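Local coordinates for phage-related protein (PDB 3BJQ) that probably serves as a major capsid protein of a bacteriophage or prophage, building the shell that encloses the viral genome, at residues E[149-154]-E[188-193]; E[242-247]-E[308-313]. All blocks are in the same frame, centred on the assembly; numbering follows the deposited sequence.

Interaction 1 of 2, residues E[149-154]-E[188-193]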
ATOM      1  N   ALA E 149      33.255 -36.393 -45.397  1.00 41.85           N
ATOM      2  CA  ALA E 149      32.142 -36.535 -44.462  1.00 40.87           C
ATOM      3  C   ALA E 149      31.962 -35.254 -43.671  1.00 39.68           C
ATOM      4  O   ALA E 149      30.902 -35.041 -43.083  1.00 38.01           O
ATOM      5  CB  ALA E 149      32.363 -37.715 -43.514  1.00 41.22           C
ATOM      6  N   ARG E 150      32.995 -34.402 -43.660  1.00 38.70           N
ATOM      7  CA  ARG E 150      32.918 -33.102 -42.997  1.00 37.68           C
ATOM      8  C   ARG E 150      31.968 -32.191 -43.762  1.00 37.73           C
ATOM      9  O   ARG E 150      31.926 -32.225 -44.998  1.00 38.63           O
ATOM     10  CB  ARG E 150      34.291 -32.441 -42.878  1.00 38.28           C
ATOM     11  CG  ARG E 150      35.242 -33.214 -42.024  1.00 36.77           C
ATOM     12  CD  ARG E 150      36.624 -32.625 -42.098  1.00 40.46           C
ATOM     13  NE  ARG E 150      37.504 -33.287 -41.148  1.00 37.93           N
ATOM     14  CZ  ARG E 150      38.793 -33.021 -40.991  1.00 42.23           C
ATOM     15  NH1 ARG E 150      39.385 -32.102 -41.732  1.00 45.01           N
ATOM     16  NH2 ARG E 150      39.488 -33.689 -40.081  1.00 41.57           N
ATOM     17  N   TRP E 151      31.235 -31.361 -43.015  1.00 36.53           N
ATOM     18  CA  TRP E 151      30.101 -30.589 -43.546  1.00 36.38           C
ATOM     19  C   TRP E 151      30.475 -29.512 -44.555  1.00 36.69           C
ATOM     20  O   TRP E 151      29.597 -28.955 -45.224  1.00 36.83           O
ATOM     21  CB  TRP E 151      29.320 -29.968 -42.381  1.00 36.12           C
ATOM     22  CG  TRP E 151      28.600 -30.972 -41.521  1.00 33.36           C
ATOM     23  CD1 TRP E 151      28.787 -32.328 -41.491  1.00 32.66           C
ATOM     24  CD2 TRP E 151      27.612 -30.687 -40.523  1.00 36.03           C
ATOM     25  NE1 TRP E 151      27.940 -32.900 -40.585  1.00 32.75           N
ATOM     26  CE2 TRP E 151      27.229 -31.918 -39.954  1.00 31.18           C
ATOM     27  CE3 TRP E 151      27.002 -29.512 -40.071  1.00 34.19           C
ATOM     28  CZ2 TRP E 151      26.265 -32.012 -38.967  1.00 31.08           C
ATOM     29  CZ3 TRP E 151      26.030 -29.605 -39.083  1.00 31.73           C
ATOM     30  CH2 TRP E 151      25.665 -30.851 -38.554  1.00 33.50           C
ATOM     31  N   THR E 152      31.763 -29.187 -44.603  1.00 37.69           N
ATOM     32  CA  THR E 152      32.331 -28.281 -45.589  1.00 38.51           C
ATOM     33  C   THR E 152      32.388 -28.924 -46.985  1.00 40.95           C
ATOM     34  O   THR E 152      32.489 -28.222 -47.991  1.00 41.89           O
ATOM     35  CB  THR E 152      33.743 -27.873 -45.181  1.00 38.02           C
ATOM     36  OG1 THR E 152      34.482 -29.044 -44.844  1.00 40.11           O
ATOM     37  CG2 THR E 152      33.699 -26.941 -43.963  1.00 35.38           C
ATOM     38  N   SER E 153      32.336 -30.259 -47.045  1.00 41.74           N
ATOM     39  CA  SER E 153      32.277 -30.958 -48.308  1.00 42.94           C
ATOM     40  C   SER E 153      30.841 -31.024 -48.849  1.00 43.80           C
ATOM     41  O   SER E 153      29.905 -31.340 -48.113  1.00 42.94           O
ATOM     42  CB  SER E 153      32.802 -32.386 -48.171  1.00 43.54           C
ATOM     43  OG  SER E 153      32.605 -33.118 -49.383  1.00 48.38           O
ATOM     44  N   PRO E 154      30.667 -30.776 -50.157  1.00 44.80           N
ATOM     45  CA  PRO E 154      29.335 -30.933 -50.727  1.00 44.61           C
ATOM     46  C   PRO E 154      28.821 -32.371 -50.639  1.00 45.17           C
ATOM     47  O   PRO E 154      27.611 -32.586 -50.674  1.00 44.21           O
ATOM     48  CB  PRO E 154      29.540 -30.529 -52.187  1.00 46.49           C
ATOM     49  CG  PRO E 154      30.982 -30.745 -52.455  1.00 44.95           C
ATOM     50  CD  PRO E 154      31.650 -30.359 -51.174  1.00 45.52           C
ATOM     51  N   SER E 188      28.324 -22.208 -40.578  1.00 35.15           N
ATOM     52  CA  SER E 188      28.791 -21.711 -41.875  1.00 36.81           C
ATOM     53  C   SER E 188      28.726 -22.775 -42.971  1.00 37.65           C
ATOM     54  O   SER E 188      28.363 -22.491 -44.109  1.00 36.80           O
ATOM     55  CB  SER E 188      30.240 -21.260 -41.774  1.00 37.42           C
ATOM     56  OG  SER E 188      30.383 -20.322 -40.736  1.00 47.93           O
ATOM     57  N   ALA E 189      29.154 -23.984 -42.615  1.00 37.98           N
ATOM     58  CA  ALA E 189      29.165 -25.109 -43.539  1.00 37.49           C
ATOM     59  C   ALA E 189      27.753 -25.409 -44.002  1.00 38.45           C
ATOM     60  O   ALA E 189      27.530 -25.762 -45.155  1.00 40.74           O
ATOM     61  CB  ALA E 189      29.785 -26.328 -42.903  1.00 34.58           C
ATOM     62  N   CYS E 190      26.786 -25.251 -43.111  1.00 38.62           N
ATOM     63  CA  CYS E 190      25.390 -25.479 -43.459  1.00 38.45           C
ATOM     64  C   CYS E 190      24.757 -24.407 -44.350  1.00 39.33           C
ATOM     65  O   CYS E 190      23.858 -24.716 -45.126  1.00 39.59           O
ATOM     66  CB  CYS E 190      24.531 -25.592 -42.190  1.00 38.54           C
ATOM     67  SG  CYS E 190      24.842 -27.052 -41.221  1.00 37.34           S
ATOM     68  N   LYS E 191      25.209 -23.162 -44.242  1.00 38.62           N
ATOM     69  CA  LYS E 191      24.527 -22.015 -44.881  1.00 38.23           C
ATOM     70  C   LYS E 191      24.192 -22.227 -46.357  1.00 37.96           C
ATOM     71  O   LYS E 191      23.103 -21.872 -46.811  1.00 35.91           O
ATOM     72  CB  LYS E 191      25.358 -20.727 -44.711  1.00 37.38           C
ATOM     73  CG  LYS E 191      24.677 -19.478 -45.275  1.00 41.13           C
ATOM     74  CD  LYS E 191      25.274 -18.162 -44.760  1.00 38.47           C
ATOM     75  CE  LYS E 191      24.371 -16.984 -45.181  1.00 40.17           C
ATOM     76  NZ  LYS E 191      25.069 -15.679 -45.190  1.00 41.46           N
ATOM     77  N   TYR E 192      25.131 -22.793 -47.105  1.00 38.91           N
ATOM     78  CA  TYR E 192      24.916 -23.064 -48.526  1.00 40.19           C
ATOM     79  C   TYR E 192      25.192 -24.531 -48.842  1.00 38.82           C
ATOM     80  O   TYR E 192      25.602 -24.842 -49.959  1.00 38.66           O
ATOM     81  CB  TYR E 192      25.837 -22.197 -49.400  1.00 41.62           C
ATOM     82  CG  TYR E 192      25.685 -20.705 -49.208  1.00 41.66           C
ATOM     83  CD1 TYR E 192      24.562 -20.033 -49.679  1.00 38.01           C
ATOM     84  CD2 TYR E 192      26.682 -19.961 -48.583  1.00 42.50           C
ATOM     85  CE1 TYR E 192      24.415 -18.673 -49.491  1.00 37.36           C
ATOM     86  CE2 TYR E 192      26.544 -18.597 -48.401  1.00 41.56           C
ATOM     87  CZ  TYR E 192      25.418 -17.959 -48.868  1.00 37.49           C
ATOM     88  OH  TYR E 192      25.287 -16.604 -48.688  1.00 47.19           O
ATOM     89  N   HIS E 193      24.982 -25.434 -47.883  1.00 37.05           N
ATOM     90  CA  HIS E 193      25.256 -26.847 -48.156  1.00 37.16           C
ATOM     91  C   HIS E 193      24.302 -27.286 -49.253  1.00 36.14           C
ATOM     92  O   HIS E 193      23.112 -27.106 -49.085  1.00 34.52           O
ATOM     93  CB  HIS E 193      25.072 -27.727 -46.923  1.00 37.38           C
ATOM     94  CG  HIS E 193      25.567 -29.119 -47.122  1.00 38.72           C
ATOM     95  ND1 HIS E 193      24.853 -30.066 -47.824  1.00 35.22           N
ATOM     96  CD2 HIS E 193      26.732 -29.709 -46.769  1.00 36.16           C
ATOM     97  CE1 HIS E 193      25.551 -31.186 -47.876  1.00 37.69           C
ATOM     98  NE2 HIS E 193      26.698 -30.992 -47.254  1.00 31.36           N
TER
HETATM   99  O   HOH W   1      29.146 -26.846 -47.146  1.00 41.50           O
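T152 and A189 bring their CA atoms to 4.9 Å where the type I beta turn from R150 to S153 packs against the last turn of helix 184-191, a loop-on-helix contact in a region consistent with the phage major capsid protein E family. W151 carries the inner part. Its CB meets the CB of A189 at 3.7 Å, while the indole reaches past that methyl to C190, whose SG lies 3.5 Å from CE3. This is a cysteine sulfur-aromatic contact of oblique geometry, 62° off the normal of the six-membered ring. NE1 of the same indole is hydrogen-bonded to D161, and V162 of helix 158-173 also touches the W151 side chain. The W151 carbonyl is bridged to the A189 carbonyl by a water that donates to both oxygens. T152 CG2 comes within 4.1 Å of A189 CB. Beyond the helix end, H193 turns its imidazole back to the loop, with CG anti to the backbone N (chi1 -170°). ND1 caps the backbone N of K195 at the N-cap of helix 194-199, and NE2 also pairs with S156 OG. Toward S153 O, NE2 makes a weak bond, 3.3 Å long and bent to 123°; CD2 meets W151 O at the ring edge, in plane.

Interaction 2 of 2, residues E[242-247]-E[308-313]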
ATOM      1  N   GLY E 242      34.881 -25.009 -30.944  1.00 34.01           N
ATOM      2  CA  GLY E 242      35.642 -25.683 -31.965  1.00 35.66           C
ATOM      3  C   GLY E 242      34.907 -25.801 -33.276  1.00 36.08           C
ATOM      4  O   GLY E 242      34.082 -24.937 -33.603  1.00 35.87           O
ATOM      5  N   PRO E 243      35.217 -26.852 -34.055  1.00 35.87           N
ATOM      6  CA  PRO E 243      34.523 -27.102 -35.312  1.00 36.81           C
ATOM      7  C   PRO E 243      33.401 -28.134 -35.154  1.00 35.66           C
ATOM      8  O   PRO E 243      32.957 -28.722 -36.134  1.00 36.06           O
ATOM      9  CB  PRO E 243      35.648 -27.655 -36.185  1.00 37.97           C
ATOM     10  CG  PRO E 243      36.491 -28.433 -35.227  1.00 38.30           C
ATOM     11  CD  PRO E 243      36.283 -27.849 -33.844  1.00 36.89           C
ATOM     12  N   ASP E 244      32.901 -28.296 -33.932  1.00 34.84           N
ATOM     13  CA  ASP E 244      32.033 -29.417 -33.612  1.00 33.34           C
ATOM     14  C   ASP E 244      30.537 -29.149 -33.666  1.00 31.16           C
ATOM     15  O   ASP E 244      30.082 -28.018 -33.792  1.00 31.52           O
ATOM     16  CB  ASP E 244      32.385 -29.947 -32.225  1.00 33.06           C
ATOM     17  CG  ASP E 244      33.821 -30.422 -32.119  1.00 35.39           C
ATOM     18  OD1 ASP E 244      34.475 -30.702 -33.156  1.00 36.84           O
ATOM     19  OD2 ASP E 244      34.287 -30.554 -30.974  1.00 34.69           O
ATOM     20  N   VAL E 245      29.787 -30.250 -33.615  1.00 31.89           N
ATOM     21  CA  VAL E 245      28.335 -30.225 -33.477  1.00 30.91           C
ATOM     22  C   VAL E 245      28.005 -31.146 -32.323  1.00 30.93           C
ATOM     23  O   VAL E 245      28.690 -32.143 -32.132  1.00 33.43           O
ATOM     24  CB  VAL E 245      27.656 -30.670 -34.765  1.00 30.22           C
ATOM     25  CG1 VAL E 245      26.143 -30.823 -34.571  1.00 26.48           C
ATOM     26  CG2 VAL E 245      27.999 -29.653 -35.863  1.00 29.52           C
ATOM     27  N   TRP E 246      27.006 -30.788 -31.525  1.00 30.80           N
ATOM     28  CA  TRP E 246      26.622 -31.592 -30.369  1.00 30.82           C
ATOM     29  C   TRP E 246      25.094 -31.613 -30.284  1.00 30.83           C
ATOM     30  O   TRP E 246      24.455 -30.645 -30.650  1.00 30.41           O
ATOM     31  CB  TRP E 246      27.238 -30.994 -29.115  1.00 29.61           C
ATOM     32  CG  TRP E 246      26.798 -31.613 -27.818  1.00 32.48           C
ATOM     33  CD1 TRP E 246      27.445 -32.594 -27.112  1.00 31.65           C
ATOM     34  CD2 TRP E 246      25.631 -31.268 -27.046  1.00 31.30           C
ATOM     35  NE1 TRP E 246      26.749 -32.884 -25.972  1.00 30.58           N
ATOM     36  CE2 TRP E 246      25.635 -32.090 -25.902  1.00 33.76           C
ATOM     37  CE3 TRP E 246      24.581 -30.351 -27.219  1.00 32.50           C
ATOM     38  CZ2 TRP E 246      24.629 -32.029 -24.931  1.00 33.55           C
ATOM     39  CZ3 TRP E 246      23.577 -30.289 -26.260  1.00 32.96           C
ATOM     40  CH2 TRP E 246      23.617 -31.124 -25.118  1.00 32.39           C
ATOM     41  N   LEU E 247      24.532 -32.719 -29.812  1.00 30.71           N
ATOM     42  CA  LEU E 247      23.094 -32.846 -29.580  1.00 31.77           C
ATOM     43  C   LEU E 247      22.851 -33.397 -28.200  1.00 31.47           C
ATOM     44  O   LEU E 247      23.578 -34.260 -27.763  1.00 31.64           O
ATOM     45  CB  LEU E 247      22.467 -33.864 -30.506  1.00 32.46           C
ATOM     46  CG  LEU E 247      21.924 -33.466 -31.870  1.00 42.31           C
ATOM     47  CD1 LEU E 247      23.043 -33.443 -32.933  1.00 41.52           C
ATOM     48  CD2 LEU E 247      20.863 -34.503 -32.199  1.00 39.45           C
ATOM     49  N   ILE E 308      29.520 -34.900 -32.400  1.00 34.09           N
ATOM     50  CA  ILE E 308      29.928 -35.018 -33.804  1.00 33.60           C
ATOM     51  C   ILE E 308      31.163 -34.136 -33.966  1.00 34.75           C
ATOM     52  O   ILE E 308      31.043 -32.943 -34.205  1.00 33.83           O
ATOM     53  CB  ILE E 308      28.823 -34.517 -34.765  1.00 33.34           C
ATOM     54  CG1 ILE E 308      27.546 -35.332 -34.607  1.00 33.46           C
ATOM     55  CG2 ILE E 308      29.288 -34.576 -36.232  1.00 35.08           C
ATOM     56  CD1 ILE E 308      26.370 -34.766 -35.399  1.00 31.52           C
ATOM     57  N   GLU E 309      32.351 -34.729 -33.854  1.00 34.82           N
ATOM     58  CA  GLU E 309      33.586 -33.956 -33.951  1.00 36.50           C
ATOM     59  C   GLU E 309      33.944 -33.568 -35.391  1.00 37.16           C
ATOM     60  O   GLU E 309      33.742 -34.343 -36.324  1.00 36.97           O
ATOM     61  CB  GLU E 309      34.782 -34.743 -33.426  1.00 35.52           C
ATOM     62  CG  GLU E 309      34.771 -35.181 -32.004  1.00 39.16           C
ATOM     63  CD  GLU E 309      36.112 -35.813 -31.629  1.00 41.76           C
ATOM     64  OE1 GLU E 309      37.069 -35.044 -31.373  1.00 44.81           O
ATOM     65  OE2 GLU E 309      36.204 -37.068 -31.612  1.00 43.07           O
ATOM     66  N   ASP E 310      34.504 -32.367 -35.534  1.00 37.68           N
ATOM     67  CA  ASP E 310      35.107 -31.877 -36.781  1.00 37.91           C
ATOM     68  C   ASP E 310      34.181 -31.588 -37.963  1.00 37.40           C
ATOM     69  O   ASP E 310      34.650 -31.434 -39.096  1.00 36.59           O
ATOM     70  CB  ASP E 310      36.277 -32.782 -37.173  1.00 40.65           C
ATOM     71  CG  ASP E 310      37.362 -32.803 -36.099  1.00 42.02           C
ATOM     72  OD1 ASP E 310      37.374 -31.857 -35.278  1.00 34.86           O
ATOM     73  OD2 ASP E 310      38.169 -33.758 -36.076  1.00 41.04           O
ATOM     74  N   ALA E 311      32.885 -31.462 -37.698  1.00 37.07           N
ATOM     75  CA  ALA E 311      31.926 -31.143 -38.749  1.00 36.21           C
ATOM     76  C   ALA E 311      32.360 -29.910 -39.552  1.00 36.88           C
ATOM     77  O   ALA E 311      32.294 -29.894 -40.774  1.00 37.89           O
ATOM     78  CB  ALA E 311      30.548 -30.932 -38.153  1.00 34.78           C
ATOM     79  N   GLY E 312      32.858 -28.895 -38.864  1.00 36.97           N
ATOM     80  CA  GLY E 312      33.180 -27.633 -39.505  1.00 37.42           C
ATOM     81  C   GLY E 312      34.580 -27.444 -40.032  1.00 38.08           C
ATOM     82  O   GLY E 312      34.913 -26.350 -40.466  1.00 38.89           O
ATOM     83  N   LEU E 313      35.407 -28.486 -39.986  1.00 40.15           N
ATOM     84  CA  LEU E 313      36.775 -28.410 -40.511  1.00 41.69           C
ATOM     85  C   LEU E 313      36.779 -28.604 -42.039  1.00 43.46           C
ATOM     86  O   LEU E 313      35.921 -29.309 -42.584  1.00 43.38           O
ATOM     87  CB  LEU E 313      37.685 -29.468 -39.866  1.00 41.42           C
ATOM     88  CG  LEU E 313      38.217 -29.296 -38.440  1.00 42.94           C
ATOM     89  CD1 LEU E 313      39.050 -30.504 -38.052  1.00 38.47           C
ATOM     90  CD2 LEU E 313      39.028 -27.989 -38.264  1.00 43.22           C
TER
HETATM   91  O   HOH W   2      36.768 -31.958 -32.507  1.00 43.86           O
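V245 and I308 form an antiparallel hydrogen-bonded pair of neighbouring strands, 245-248 and 305-309, in the interior of a mixed six-stranded sheet. Two backbone bonds define the pair: V245 N to I308 O, and I308 N to V245 O at 2.9 Å. Their side chains lie side by side on one face of the sheet, CB to CB 4.0 Å. Each V245 branch has its own neighbour: CG1 lies against I308 CD1, and CG2, anti to the carbonyl carbon, meets the A311 methyl at 3.7 Å. L247 CD1 approaches I308 CD1 more loosely. A311 thus extends the apolar row past the end of strand 305-309, where the chain enters a type I turn from D310 to L313.

On 242-247 the bump is P243, whose ring packs against this turn, with CG touching both L313 CG at 3.7 Å and D310 OD1 at 3.5 Å; CB also meets L313 CG. P243 lies side by side with D310 and with L313, pointing the same way as each. At G312 the absence of a side chain lets the backbone come close to P243 O; its N donates to that oxygen at 2.7 Å, within the carbonyl plane.

D244 ties down the start of the turn. With CG anti to its own carbonyl carbon (chi1 -60°), OD1 receives D310 N in a nearly straight bond (176°), met on the anti side and 30° out of the carboxylate plane. The D310 carboxylate stays close, and the probable repulsion between these like charges may be eased by a water within bonding distance of both D244 OD1 and D310 OD1, two oxygens 3.8 Å apart.

The two contacts are consecutive along the chain, interaction 1 closing before interaction 2 opens, yet their centres are only about 11 Å apart and they touch directly. The join runs between the 149-154 loop and the 308-313 turn: W151 N lies 2.9 Å from A311 O and T152 OG1 lies 2.7 Å from L313 O, both probable hydrogen bonds. R150 adds packing, its CD 3.4 Å from L313 O and its CG 3.5 Å from D310 O. One beta turn therefore sits against another, and through them the end of helix 184-191 is connected to the strand pair 245-248 and 305-309.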